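Local coordinates for protein D-lactate dehydrogenase (Fermentative) (Pseudomonas aeruginosa, PDB 6ABJ) that catalyses the NADH-linked interconversion of pyruvate and D-lactate as a tetrameric, Rossmann-fold member of the D-isomer specific 2-hydroxyacid dehydrogenases, at residues B[245-250]-B[273-278]; B[164-169]-B[219-224]; B[261-266]-B[301-306]; B[209-214]-B[236-241]. All coordinates share one frame; numbering follows the deposited sequence.

Contact 1: residues B[245-250]-B[273-278]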
# COMPACT_ATOMS: atom_id res chain seq x y z
N LEU B 245 14.31 -19.35 -1.56
CA LEU B 245 15.71 -18.88 -1.63
C LEU B 245 15.88 -17.54 -0.97
O LEU B 245 15.12 -16.60 -1.24
CB LEU B 245 16.10 -18.79 -3.10
CG LEU B 245 17.53 -18.32 -3.36
CD1 LEU B 245 18.61 -19.29 -2.88
CD2 LEU B 245 17.70 -18.08 -4.86
N ILE B 246 16.92 -17.42 -0.15
CA ILE B 246 17.25 -16.19 0.55
C ILE B 246 18.72 -15.82 0.14
O ILE B 246 19.64 -16.64 0.24
CB ILE B 246 17.21 -16.39 2.08
CG1 ILE B 246 15.81 -16.93 2.52
CG2 ILE B 246 17.52 -15.12 2.85
CD1 ILE B 246 14.63 -16.02 2.20
N ASN B 247 18.90 -14.59 -0.31
CA ASN B 247 20.23 -14.07 -0.55
C ASN B 247 20.43 -12.80 0.24
O ASN B 247 19.97 -11.69 -0.14
CB ASN B 247 20.49 -13.80 -2.02
CG ASN B 247 21.96 -13.42 -2.26
OD1 ASN B 247 22.80 -13.60 -1.37
ND2 ASN B 247 22.24 -12.87 -3.41
N THR B 248 21.08 -12.95 1.39
CA THR B 248 21.66 -11.79 2.10
C THR B 248 23.19 -11.66 1.90
O THR B 248 23.79 -10.88 2.59
CB THR B 248 21.34 -11.85 3.59
OG1 THR B 248 21.91 -13.06 4.15
CG2 THR B 248 19.79 -11.88 3.82
N GLY B 249 23.80 -12.44 1.02
CA GLY B 249 25.29 -12.49 0.86
C GLY B 249 25.85 -11.38 -0.04
O GLY B 249 26.19 -10.35 0.43
N ARG B 250 25.83 -11.56 -1.32
CA ARG B 250 26.20 -10.49 -2.27
C ARG B 250 25.38 -10.68 -3.49
O ARG B 250 25.06 -11.79 -3.86
CB ARG B 250 27.71 -10.60 -2.70
CG ARG B 250 28.74 -10.29 -1.61
CD ARG B 250 28.92 -8.81 -1.27
NE ARG B 250 29.12 -8.04 -2.50
CZ ARG B 250 30.22 -8.11 -3.28
NH1 ARG B 250 31.25 -8.90 -2.98
NH2 ARG B 250 30.27 -7.37 -4.38
N LEU B 273 15.45 -11.21 -0.95
CA LEU B 273 16.74 -10.61 -1.28
C LEU B 273 17.00 -9.43 -0.38
O LEU B 273 16.14 -8.60 -0.19
CB LEU B 273 16.75 -10.10 -2.72
CG LEU B 273 16.54 -11.07 -3.86
CD1 LEU B 273 16.61 -10.24 -5.17
CD2 LEU B 273 17.47 -12.24 -3.89
N ASP B 274 18.20 -9.38 0.17
CA ASP B 274 18.72 -8.15 0.77
C ASP B 274 19.85 -7.51 -0.06
O ASP B 274 20.24 -6.37 0.23
CB ASP B 274 19.23 -8.39 2.19
CG ASP B 274 19.53 -7.08 2.91
OD1 ASP B 274 18.61 -6.24 3.08
OD2 ASP B 274 20.70 -6.85 3.31
N VAL B 275 20.23 -8.17 -1.13
CA VAL B 275 21.28 -7.68 -2.01
C VAL B 275 20.90 -7.95 -3.43
O VAL B 275 20.07 -8.85 -3.73
CB VAL B 275 22.66 -8.36 -1.67
CG1 VAL B 275 23.08 -8.06 -0.23
CG2 VAL B 275 22.56 -9.83 -1.88
N TYR B 276 21.51 -7.19 -4.32
CA TYR B 276 21.22 -7.27 -5.75
C TYR B 276 22.47 -6.79 -6.50
O TYR B 276 23.18 -5.89 -6.06
CB TYR B 276 20.00 -6.43 -6.06
CG TYR B 276 19.60 -6.43 -7.48
CD1 TYR B 276 19.07 -7.57 -8.08
CD2 TYR B 276 19.69 -5.28 -8.25
CE1 TYR B 276 18.69 -7.56 -9.42
CE2 TYR B 276 19.29 -5.28 -9.58
CZ TYR B 276 18.82 -6.42 -10.16
OH TYR B 276 18.45 -6.45 -11.50
N GLU B 277 22.74 -7.44 -7.61
CA GLU B 277 23.99 -7.23 -8.33
C GLU B 277 24.10 -5.78 -8.82
O GLU B 277 25.15 -5.18 -8.67
CB GLU B 277 24.07 -8.22 -9.48
CG GLU B 277 25.36 -8.15 -10.28
CD GLU B 277 25.55 -9.37 -11.17
OE1 GLU B 277 24.69 -10.25 -11.26
OE2 GLU B 277 26.60 -9.46 -11.77
N GLU B 278 23.03 -5.15 -9.26
CA GLU B 278 23.25 -3.77 -9.61
C GLU B 278 23.15 -2.75 -8.40
O GLU B 278 23.09 -1.54 -8.65
CB GLU B 278 22.33 -3.35 -10.76
CG GLU B 278 22.14 -4.43 -11.82
CD GLU B 278 23.42 -4.77 -12.56
OE1 GLU B 278 24.44 -4.07 -12.36
OE2 GLU B 278 23.41 -5.74 -13.35
O HOH W 1 20.64 -11.05 -5.13
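Asn247 and Val275 meet where two neighbouring parallel strands of the Rossmann-type NAD-binding domain, 243-247 and 268-273, run out at their C-terminal ends. The tight part is built round Asn247. Its carbonyl O takes a nearly straight bond from Asp274 N (2.9 Å, N-H...O 169°). Its side chain, with CG anti to the backbone N (chi1 -173°), turns back on its own loop: OD1 accepts from Gly249 N at 2.8 Å, closing an Asx turn, and ND2 donates to Arg250 O at 3.1 Å. A short carboxamide suits this place because it serves an N-H and a C=O at once. Val275 crosses it at about a right angle, setting CG2 against Arg250 C and CG1 3.9 Å from Gly249 O. The looser side is the Arg250 side chain, which starts away from 273-278 and is exposed, beside Leu223 and Asn96. Thr248 and Asp274, both NADH-binding residues, touch lightly through Thr248 CG2 and Asp274 CB (3.9 Å), while the Asp274 carboxylate is held by Thr309 OG1 and the backbone N of Gln312 and Ala313. A water joins Asn247 ND2 to Val275 O, and Val275 CG2 lies 3.4 Å from Asn247 ND2.

Contact 2: residues B[164-169]-B[219-224]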
# COMPACT_ATOMS: atom_id res chain seq x y z
N GLY B 164 19.13 -25.40 3.95
CA GLY B 164 20.46 -25.55 3.38
C GLY B 164 21.22 -24.25 3.42
O GLY B 164 20.83 -23.23 2.82
N VAL B 165 22.37 -24.31 4.10
CA VAL B 165 23.23 -23.18 4.29
C VAL B 165 24.42 -23.29 3.40
O VAL B 165 25.26 -24.24 3.55
CB VAL B 165 23.69 -23.14 5.73
CG1 VAL B 165 24.50 -21.87 5.99
CG2 VAL B 165 22.51 -23.26 6.66
N ILE B 166 24.51 -22.38 2.45
CA ILE B 166 25.60 -22.36 1.54
C ILE B 166 26.62 -21.32 2.03
O ILE B 166 26.43 -20.11 1.91
CB ILE B 166 25.12 -22.06 0.12
CG1 ILE B 166 24.22 -23.22 -0.32
CG2 ILE B 166 26.28 -21.93 -0.89
CD1 ILE B 166 23.57 -22.94 -1.64
N GLY B 167 27.72 -21.84 2.61
CA GLY B 167 28.77 -20.97 3.19
C GLY B 167 28.61 -20.94 4.67
O GLY B 167 27.63 -20.40 5.20
N THR B 168 29.56 -21.55 5.37
CA THR B 168 29.44 -21.71 6.81
C THR B 168 30.52 -20.95 7.57
O THR B 168 30.91 -21.37 8.66
CB THR B 168 29.38 -23.18 7.24
OG1 THR B 168 30.54 -23.92 6.75
CG2 THR B 168 28.10 -23.82 6.71
N GLY B 169 30.89 -19.81 7.02
CA GLY B 169 31.54 -18.74 7.74
C GLY B 169 30.74 -18.22 8.89
O GLY B 169 29.74 -18.79 9.31
N LEU B 219 22.04 -18.14 1.13
CA LEU B 219 23.40 -17.91 0.68
C LEU B 219 24.19 -17.07 1.69
O LEU B 219 23.79 -15.95 2.06
CB LEU B 219 23.39 -17.21 -0.67
CG LEU B 219 22.56 -17.87 -1.73
CD1 LEU B 219 22.43 -17.07 -3.02
CD2 LEU B 219 23.17 -19.21 -2.08
N HIS B 220 25.33 -17.62 2.10
CA HIS B 220 26.25 -16.89 2.94
C HIS B 220 27.73 -17.10 2.57
O HIS B 220 28.59 -16.90 3.41
CB HIS B 220 26.06 -17.32 4.37
CG HIS B 220 24.66 -17.16 4.84
ND1 HIS B 220 24.17 -15.97 5.35
CD2 HIS B 220 23.63 -18.03 4.85
CE1 HIS B 220 22.90 -16.14 5.67
NE2 HIS B 220 22.56 -17.38 5.38
N CYS B 221 28.01 -17.45 1.33
CA CYS B 221 29.39 -17.64 0.92
C CYS B 221 29.95 -16.33 0.35
O CYS B 221 29.18 -15.52 -0.23
CB CYS B 221 29.48 -18.74 -0.11
SG CYS B 221 28.32 -18.47 -1.50
N PRO B 222 31.28 -16.10 0.50
CA PRO B 222 31.95 -15.00 -0.16
C PRO B 222 31.77 -15.01 -1.66
O PRO B 222 31.63 -16.09 -2.31
CB PRO B 222 33.45 -15.21 0.20
CG PRO B 222 33.39 -15.88 1.55
CD PRO B 222 32.22 -16.85 1.38
N LEU B 223 31.75 -13.81 -2.25
CA LEU B 223 31.72 -13.70 -3.70
C LEU B 223 33.15 -13.81 -4.28
O LEU B 223 34.02 -13.05 -3.89
CB LEU B 223 31.07 -12.37 -4.16
CG LEU B 223 31.21 -12.05 -5.66
CD1 LEU B 223 30.43 -13.03 -6.51
CD2 LEU B 223 30.79 -10.60 -5.97
N THR B 224 33.36 -14.71 -5.23
CA THR B 224 34.66 -14.92 -5.88
C THR B 224 34.34 -15.34 -7.29
O THR B 224 33.16 -15.49 -7.64
CB THR B 224 35.45 -16.05 -5.22
OG1 THR B 224 34.77 -17.29 -5.46
CG2 THR B 224 35.60 -15.80 -3.73
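Ile166 and Leu219 pair in parallel register with their CA atoms 5.0 Å apart, and His220 N closes the pairing by donating to Ile166 O (2.7 Å, N-H...O 155°). The side chains of Ile166 and Leu219 lie side by side and point the same way, with Ile166 CD1 against Leu219 CD2 at 3.8 Å; two branched aliphatic chains suit this buried face, where Leu210 and Leu211 of helix 207-213 also rest on Ile166. Further along, Ile166 CG2 reaches Cys221 SG at 4.1 Å, the sulfur being placed by a chi1 of 52° between the backbone N and the carbonyl carbon. Gly167 and Gly169 follow the strand and fit the GxGxxG pattern of Rossmann dinucleotide-binding folds, consistent with NADH-binding Asp190 near Gly167 and Thr248 near His220. A CB on Gly167 would run into the backbone joining His220 and Cys221; the absence of a side chain lets the backbones approach, with Gly167 CA 4.1 Å from Cys221 CA. On the other face of the sheet, the His220 ring approaches Val165 CG1 obliquely through CD2, and Phe175 of helix 170-181 meets the same ring. Gly167 O, buried without a hydrogen-bonding partner, has His220 CB 3.6 Å away.

Contact 3: residues B[261-266]-B[301-306]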
# COMPACT_ATOMS: atom_id res chain seq x y z
N GLU B 261 12.07 -16.51 -14.46
CA GLU B 261 11.35 -17.58 -15.09
C GLU B 261 10.99 -18.67 -14.09
O GLU B 261 9.91 -19.24 -14.19
CB GLU B 261 12.14 -18.11 -16.33
CG GLU B 261 12.03 -17.13 -17.51
CD GLU B 261 10.58 -16.71 -17.87
OE1 GLU B 261 9.70 -17.59 -18.06
OE2 GLU B 261 10.30 -15.49 -18.00
N ALA B 262 11.85 -18.87 -13.10
CA ALA B 262 11.65 -19.85 -12.02
C ALA B 262 10.48 -19.47 -11.11
O ALA B 262 9.73 -20.31 -10.69
CB ALA B 262 12.90 -19.97 -11.22
N LEU B 263 10.36 -18.18 -10.86
CA LEU B 263 9.22 -17.64 -10.11
C LEU B 263 7.96 -17.73 -10.94
O LEU B 263 6.92 -18.16 -10.43
CB LEU B 263 9.52 -16.20 -9.64
CG LEU B 263 10.54 -16.06 -8.51
CD1 LEU B 263 11.20 -14.69 -8.48
CD2 LEU B 263 9.90 -16.33 -7.13
N LYS B 264 8.03 -17.41 -12.23
CA LYS B 264 6.86 -17.52 -13.07
C LYS B 264 6.32 -18.94 -13.13
O LYS B 264 5.10 -19.14 -13.12
CB LYS B 264 7.09 -16.99 -14.44
CG LYS B 264 7.23 -15.49 -14.42
CD LYS B 264 7.67 -14.95 -15.75
CE LYS B 264 6.71 -15.24 -16.88
NZ LYS B 264 7.34 -14.68 -18.11
N SER B 265 7.21 -19.92 -13.17
CA SER B 265 6.75 -21.30 -13.37
C SER B 265 6.31 -21.94 -12.08
O SER B 265 5.69 -23.01 -12.09
CB SER B 265 7.88 -22.16 -13.94
OG SER B 265 8.90 -22.32 -13.02
N GLY B 266 6.68 -21.33 -10.96
CA GLY B 266 6.42 -21.94 -9.67
C GLY B 266 7.58 -22.83 -9.21
O GLY B 266 7.57 -23.27 -8.09
N LEU B 301 10.32 -7.23 -8.09
CA LEU B 301 9.57 -6.48 -7.14
C LEU B 301 8.01 -6.70 -7.18
O LEU B 301 7.40 -6.54 -6.16
CB LEU B 301 9.85 -4.99 -7.21
CG LEU B 301 11.28 -4.67 -6.71
CD1 LEU B 301 11.68 -3.28 -7.20
CD2 LEU B 301 11.43 -4.78 -5.20
N SER B 302 7.49 -7.13 -8.33
CA SER B 302 6.08 -7.34 -8.58
C SER B 302 5.44 -8.57 -8.00
O SER B 302 4.22 -8.62 -7.76
CB SER B 302 5.88 -7.48 -10.10
OG SER B 302 6.07 -6.27 -10.81
N PHE B 303 6.25 -9.61 -7.86
CA PHE B 303 5.77 -10.94 -7.51
C PHE B 303 5.28 -10.88 -6.07
O PHE B 303 5.88 -10.24 -5.20
CB PHE B 303 6.87 -11.93 -7.57
CG PHE B 303 7.29 -12.26 -8.95
CD1 PHE B 303 6.43 -12.92 -9.78
CD2 PHE B 303 8.51 -11.91 -9.43
CE1 PHE B 303 6.83 -13.26 -11.08
CE2 PHE B 303 8.92 -12.30 -10.70
CZ PHE B 303 8.09 -12.96 -11.51
N PRO B 304 4.24 -11.62 -5.78
CA PRO B 304 3.62 -11.62 -4.48
C PRO B 304 4.46 -12.38 -3.45
O PRO B 304 4.23 -12.25 -2.28
CB PRO B 304 2.28 -12.39 -4.73
CG PRO B 304 2.53 -13.24 -5.85
CD PRO B 304 3.40 -12.32 -6.77
N ASN B 305 5.37 -13.20 -3.91
CA ASN B 305 6.17 -14.11 -3.13
C ASN B 305 7.65 -13.76 -3.22
O ASN B 305 8.51 -14.59 -3.00
CB ASN B 305 5.94 -15.55 -3.63
CG ASN B 305 6.14 -15.72 -5.18
OD1 ASN B 305 6.03 -14.78 -5.95
ND2 ASN B 305 6.42 -16.95 -5.59
N VAL B 306 7.89 -12.49 -3.45
CA VAL B 306 9.24 -11.87 -3.37
C VAL B 306 9.25 -10.68 -2.44
O VAL B 306 8.36 -9.86 -2.50
CB VAL B 306 9.70 -11.39 -4.75
CG1 VAL B 306 11.01 -10.64 -4.67
CG2 VAL B 306 9.78 -12.56 -5.70
O HOH W 2 6.64 -18.77 -7.80
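Asn305 ND2 is joined to Leu263 O through a water, which accepts from ND2 at 2.9 Å and donates a hydrogen bond to Leu263 O (2.7 Å); ND2 also donates to Gly269 O in strand 268-273. The water thus carries the polar link between the end of helix 256-265 and the turn after helix 295-302. An amide suits the spot, since its NH2 can serve both acceptors, though OD1 is buried without a partner. The Leu263 and Asn305 side chains slide past each other in opposite directions, with CD2 3.9 Å from ND2. Leu263 does most of the apolar work. Its CB sits over one face of the Phe303 ring, 4.1 Å from the centroid and 13° off the normal, a CH-pi contact; its CD1 reaches on to Val306 CG2 at 3.8 Å. Lys264 adds CG at the ring edge, 4.0 Å from Phe303 CZ. A bend at chi3 (60°) carries its NZ back to Glu261 OE2 in a salt bridge of 3.1 Å; NZ also forms the stronger salt bridge with Asp295 of a second subunit. The contact lies where helix 256-265 meets the type I turn from Phe303 to Val306, which leads from helix 295-302 into strand 306-308 beside strand 268-273.

Contact 4: residues B[209-214]-B[236-241]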
# COMPACT_ATOMS: atom_id res chain seq x y z
N ALA B 209 23.33 -31.76 -3.97
CA ALA B 209 22.44 -32.49 -3.12
C ALA B 209 21.75 -31.56 -2.11
O ALA B 209 20.54 -31.68 -1.88
CB ALA B 209 23.21 -33.54 -2.40
N LEU B 210 22.49 -30.57 -1.59
CA LEU B 210 21.87 -29.52 -0.79
C LEU B 210 20.72 -28.84 -1.53
O LEU B 210 19.62 -28.67 -0.97
CB LEU B 210 22.90 -28.49 -0.35
CG LEU B 210 22.39 -27.40 0.58
CD1 LEU B 210 23.58 -26.93 1.47
CD2 LEU B 210 21.87 -26.25 -0.21
N LEU B 211 20.94 -28.49 -2.78
CA LEU B 211 19.97 -27.77 -3.54
C LEU B 211 18.74 -28.67 -3.79
O LEU B 211 17.55 -28.24 -3.66
CB LEU B 211 20.59 -27.26 -4.80
CG LEU B 211 21.58 -26.07 -4.67
CD1 LEU B 211 22.25 -25.77 -6.00
CD2 LEU B 211 20.96 -24.82 -4.16
N ALA B 212 18.98 -29.91 -4.13
CA ALA B 212 17.81 -30.82 -4.38
C ALA B 212 17.02 -31.16 -3.08
O ALA B 212 15.83 -31.38 -3.15
CB ALA B 212 18.30 -32.08 -5.03
N GLU B 213 17.63 -31.11 -1.91
CA GLU B 213 17.01 -31.59 -0.71
C GLU B 213 16.37 -30.50 0.13
O GLU B 213 15.53 -30.80 0.96
CB GLU B 213 18.02 -32.35 0.16
CG GLU B 213 18.50 -33.69 -0.47
CD GLU B 213 19.54 -34.47 0.27
OE1 GLU B 213 19.58 -34.34 1.46
OE2 GLU B 213 20.28 -35.29 -0.38
N SER B 214 16.78 -29.25 -0.06
CA SER B 214 16.44 -28.21 0.87
C SER B 214 15.04 -27.58 0.58
O SER B 214 14.73 -27.30 -0.56
CB SER B 214 17.50 -27.13 0.78
OG SER B 214 18.73 -27.55 1.29
N LEU B 236 19.12 -23.17 -10.20
CA LEU B 236 17.67 -23.02 -9.87
C LEU B 236 16.89 -24.25 -10.25
O LEU B 236 15.96 -24.67 -9.53
CB LEU B 236 17.01 -21.81 -10.56
CG LEU B 236 17.47 -20.50 -10.01
CD1 LEU B 236 17.07 -19.40 -10.94
CD2 LEU B 236 16.92 -20.30 -8.58
N ALA B 237 17.19 -24.82 -11.42
CA ALA B 237 16.47 -26.02 -11.81
C ALA B 237 16.86 -27.28 -10.98
O ALA B 237 16.13 -28.24 -10.94
CB ALA B 237 16.68 -26.28 -13.31
N THR B 238 17.99 -27.24 -10.25
CA THR B 238 18.41 -28.33 -9.31
C THR B 238 17.51 -28.29 -8.01
O THR B 238 17.10 -29.33 -7.44
CB THR B 238 19.94 -28.13 -8.99
OG1 THR B 238 20.68 -28.04 -10.24
CG2 THR B 238 20.53 -29.22 -8.10
N MET B 239 17.12 -27.08 -7.64
CA MET B 239 16.36 -26.91 -6.37
C MET B 239 15.05 -27.70 -6.33
O MET B 239 14.51 -28.04 -7.32
CB MET B 239 16.11 -25.45 -6.12
CG MET B 239 17.39 -24.74 -5.82
SD MET B 239 17.37 -23.02 -5.55
CE MET B 239 16.14 -22.94 -4.23
N LYS B 240 14.55 -27.95 -5.13
CA LYS B 240 13.24 -28.57 -4.89
C LYS B 240 12.10 -27.64 -5.33
O LYS B 240 12.10 -26.45 -5.00
CB LYS B 240 13.10 -28.86 -3.40
CG LYS B 240 11.84 -29.53 -2.92
CD LYS B 240 12.09 -29.97 -1.49
CE LYS B 240 11.09 -30.97 -0.96
NZ LYS B 240 11.36 -31.09 0.51
N PRO B 241 11.13 -28.16 -6.09
CA PRO B 241 10.06 -27.32 -6.58
C PRO B 241 9.31 -26.66 -5.47
O PRO B 241 8.97 -27.30 -4.50
CB PRO B 241 9.15 -28.30 -7.30
CG PRO B 241 10.14 -29.35 -7.86
CD PRO B 241 11.17 -29.48 -6.77
O HOH W 3 15.68 -26.50 -2.97
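Leu211 O meets the Met239 backbone closely, with Met239 CA 3.2 Å away in a CA-H...O contact whose angle at hydrogen is 159°. Lys240 N adds only a weak bond to the same oxygen (3.4 Å, 132°), and a water does the rest: it donates to Leu211 O at 2.6 Å and to Ser214 O, and accepts from Lys240 N at 2.8 Å. The end of helix 207-213 is thereby tied to the chain leaving helix 233-238. Beside this polar seam, Leu211 CB touches Thr238 CG2 at 3.8 Å, and Leu211 CD2 meets Met239 CG; the leucine branch and the unbranched methionine chain are apolar and suit this buried side. Ala212, near solvent, is small enough for its CA to lie by Thr238 O. Around these come the residues that hold them. Ser214 OG donates to Leu210 O at 2.7 Å, fastening the helix end, and Thr238 OG1 bonds to Gln234 O, leaving its methyl for Leu211. Lys240, with CG anti to the backbone N (chi1 -179°), stretches past Ser214 O to a salt bridge with Asp215. Helix 207-213 lies on strands 162-166 and 185-189 through Leu210, while helix 233-238 packs Leu236 against helix 256-265.

All four contacts lie in the NAD-binding domain, built round a parallel sheet; contacts 1 and 2 are on the sheet, and contacts 3 and 4 involve the helices packed on it. Contact 2 joins strand 162-166 to 216-219 and contact 1 joins 243-247 to 268-273, four consecutive strands; their centres are about 12 Å apart. Contacts 2 and 4, centres about 16 Å apart, touch where Leu210 packs on Gly164 and Ile166; contacts 3 and 4, about 17 Å apart, where Ala262 meets Leu236. Segments of 2 and 4 alternate along the chain, as do those of 1 and 3, tying together pieces distant in sequence, with contacts 1 and 2 near the NADH site and contact 3 at a second subunit.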